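Local coordinates for SusD/RagB family nutrient-binding outer membrane lipoprotein (Bacteroides vulgatus, PDB 4F7A), which probably binds glycans, perhaps mucin O-glycans, at the outer membrane as a SusD-like lipoprotein with a TPR-like helical fold, at residues Gly384-Tyr389 and Ala402-Thr407. Residues are numbered along the deposited sequence; the frame is centred on the assembly and turned at random.
Sequences GKPTDY and ALITTT
CG of Lys385 and of Asp388 each stands anti to its own carbonyl carbon, beside the backbone N, and the ends of both side chains meet backbone atoms of Ala402-Thr407. The two segments run antiparallel within the long loop between helices 356-371 and 416-431 of this SusD-like fold. Neither is a regular strand, and the hydrogen bonds between them run from side chain to backbone or through one water. The Lys385 chain is extended as far as CE and bends at chi4 (-77°), which sets NZ beside Thr405 O. NZ donates to Thr405 O at 2.7 Å, tilted 17° from the carbonyl plane. Three residues on, Asp388 OD1 takes the N-H of Ala402 at 2.8 Å in a nearly straight bond. The N-H meets OD1 on the anti side, 29° out of the carboxylate plane. The same oxygen forms a salt bridge with Lys401, which would be expected to offset its charge. Between these bonds lies the ring of Pro386. Its CG meets Ile404 CG2 at 3.7 Å, and the two side chains cross at about a right angle. Pro386 CD also lies against Ile404 O. Nearer Asp388, Ala402 CB sits 3.4 Å from Pro386 O. Helix 265-273 borders this packing, with Ser269 touching Pro386 and Val270 touching Ile404. Thr406 OG1 bonds to Glu418 of helix 416-431, and Thr407 OG1 to Asp412 just before that helix. Gly384 O is buried without a hydrogen-bond partner; Thr407 CA approaches it in a CA-H...O contact. One water donates to both Pro386 O and Ile404 O, at 2.7 Å each.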
loop_
_atom_site.group_PDB
_atom_site.type_symbol
_atom_site.label_atom_id
_atom_site.label_comp_id
_atom_site.label_asym_id
_atom_site.label_seq_id
_atom_site.Cartn_x
_atom_site.Cartn_y
_atom_site.Cartn_z
ATOM N N GLY A 384 2.303 8.626 25.429
ATOM C CA GLY A 384 3.618 8.610 24.775
ATOM C C GLY A 384 3.652 9.501 23.533
ATOM O O GLY A 384 2.657 9.625 22.822
ATOM N N LYS A 385 4.798 10.140 23.316
ATOM C CA LYS A 385 5.041 10.974 22.167
ATOM C C LYS A 385 6.233 10.450 21.382
ATOM O O LYS A 385 7.259 10.053 21.966
ATOM C CB LYS A 385 5.299 12.425 22.592
ATOM C CG LYS A 385 4.039 13.117 23.188
ATOM C CD LYS A 385 4.294 14.594 23.443
ATOM C CE LYS A 385 3.047 15.319 23.942
ATOM N NZ LYS A 385 2.098 15.600 22.830
ATOM N N PRO A 386 6.122 10.439 20.053
ATOM C CA PRO A 386 7.265 9.969 19.260
ATOM C C PRO A 386 8.588 10.675 19.610
ATOM O O PRO A 386 8.600 11.857 19.951
ATOM C CB PRO A 386 6.836 10.283 17.843
ATOM C CG PRO A 386 5.327 10.138 17.917
ATOM C CD PRO A 386 4.965 10.757 19.202
ATOM N N THR A 387 9.683 9.931 19.517
ATOM C CA THR A 387 10.981 10.389 19.933
ATOM C C THR A 387 11.766 11.020 18.785
ATOM O O THR A 387 11.489 10.790 17.607
ATOM C CB THR A 387 11.781 9.220 20.566
ATOM O OG1 THR A 387 11.770 8.098 19.676
ATOM C CG2 THR A 387 11.164 8.806 21.921
ATOM N N ASP A 388 12.744 11.837 19.156
ATOM C CA ASP A 388 13.597 12.529 18.215
ATOM C C ASP A 388 14.534 11.545 17.537
ATOM O O ASP A 388 14.843 10.462 18.076
ATOM C CB ASP A 388 14.429 13.581 18.951
ATOM C CG ASP A 388 13.580 14.668 19.568
ATOM O OD1 ASP A 388 12.442 14.947 19.077
ATOM O OD2 ASP A 388 14.058 15.273 20.536
ATOM N N TYR A 389 14.964 11.905 16.341
ATOM C CA TYR A 389 15.997 11.145 15.637
ATOM C C TYR A 389 17.351 11.744 16.020
ATOM O O TYR A 389 17.555 12.966 15.919
ATOM C CB TYR A 389 15.817 11.157 14.123
ATOM C CG TYR A 389 16.997 10.496 13.484
ATOM C CD1 TYR A 389 17.150 9.117 13.545
ATOM C CD2 TYR A 389 18.030 11.249 12.953
ATOM C CE1 TYR A 389 18.267 8.510 13.040
ATOM C CE2 TYR A 389 19.173 10.651 12.454
ATOM C CZ TYR A 389 19.280 9.277 12.489
ATOM O OH TYR A 389 20.401 8.665 12.005
ATOM N N ALA A 402 11.376 15.283 16.463
ATOM C CA ALA A 402 10.162 14.526 16.082
ATOM C C ALA A 402 9.107 15.470 15.556
ATOM O O ALA A 402 8.750 16.476 16.204
ATOM C CB ALA A 402 9.588 13.722 17.257
ATOM N N LEU A 403 8.615 15.172 14.370
ATOM C CA LEU A 403 7.534 15.969 13.804
ATOM C C LEU A 403 6.158 15.580 14.345
ATOM O O LEU A 403 5.242 16.397 14.357
ATOM C CB LEU A 403 7.516 15.836 12.297
ATOM C CG LEU A 403 8.756 16.262 11.521
ATOM C CD1 LEU A 403 8.422 16.180 10.029
ATOM C CD2 LEU A 403 9.230 17.683 11.915
ATOM N N ILE A 404 6.013 14.327 14.771
ATOM C CA ILE A 404 4.730 13.817 15.274
ATOM C C ILE A 404 4.673 14.037 16.782
ATOM O O ILE A 404 5.559 13.585 17.502
ATOM C CB ILE A 404 4.555 12.327 14.945
ATOM C CG1 ILE A 404 4.732 12.068 13.429
ATOM C CG2 ILE A 404 3.183 11.868 15.420
ATOM C CD1 ILE A 404 5.029 10.579 12.992
ATOM N N THR A 405 3.658 14.765 17.239
ATOM C CA THR A 405 3.463 15.027 18.645
ATOM C C THR A 405 2.175 14.391 19.220
ATOM O O THR A 405 1.966 14.405 20.431
ATOM C CB THR A 405 3.446 16.537 18.919
ATOM O OG1 THR A 405 2.377 17.135 18.163
ATOM C CG2 THR A 405 4.816 17.156 18.526
ATOM N N THR A 406 1.344 13.792 18.379
ATOM C CA THR A 406 0.082 13.241 18.864
ATOM C C THR A 406 0.312 11.903 19.560
ATOM O O THR A 406 1.182 11.151 19.170
ATOM C CB THR A 406 -0.975 13.159 17.731
ATOM O OG1 THR A 406 -2.261 13.019 18.321
ATOM C CG2 THR A 406 -0.689 12.013 16.756
ATOM N N THR A 407 -0.487 11.619 20.582
ATOM C CA THR A 407 -0.379 10.386 21.392
ATOM C C THR A 407 -1.284 9.293 20.815
ATOM O O THR A 407 -2.102 9.567 19.911
ATOM C CB THR A 407 -0.839 10.655 22.823
ATOM O OG1 THR A 407 -2.230 10.992 22.808
ATOM C CG2 THR A 407 -0.041 11.825 23.479
HETATM O O HOH W 1 6.882 13.894 19.847
#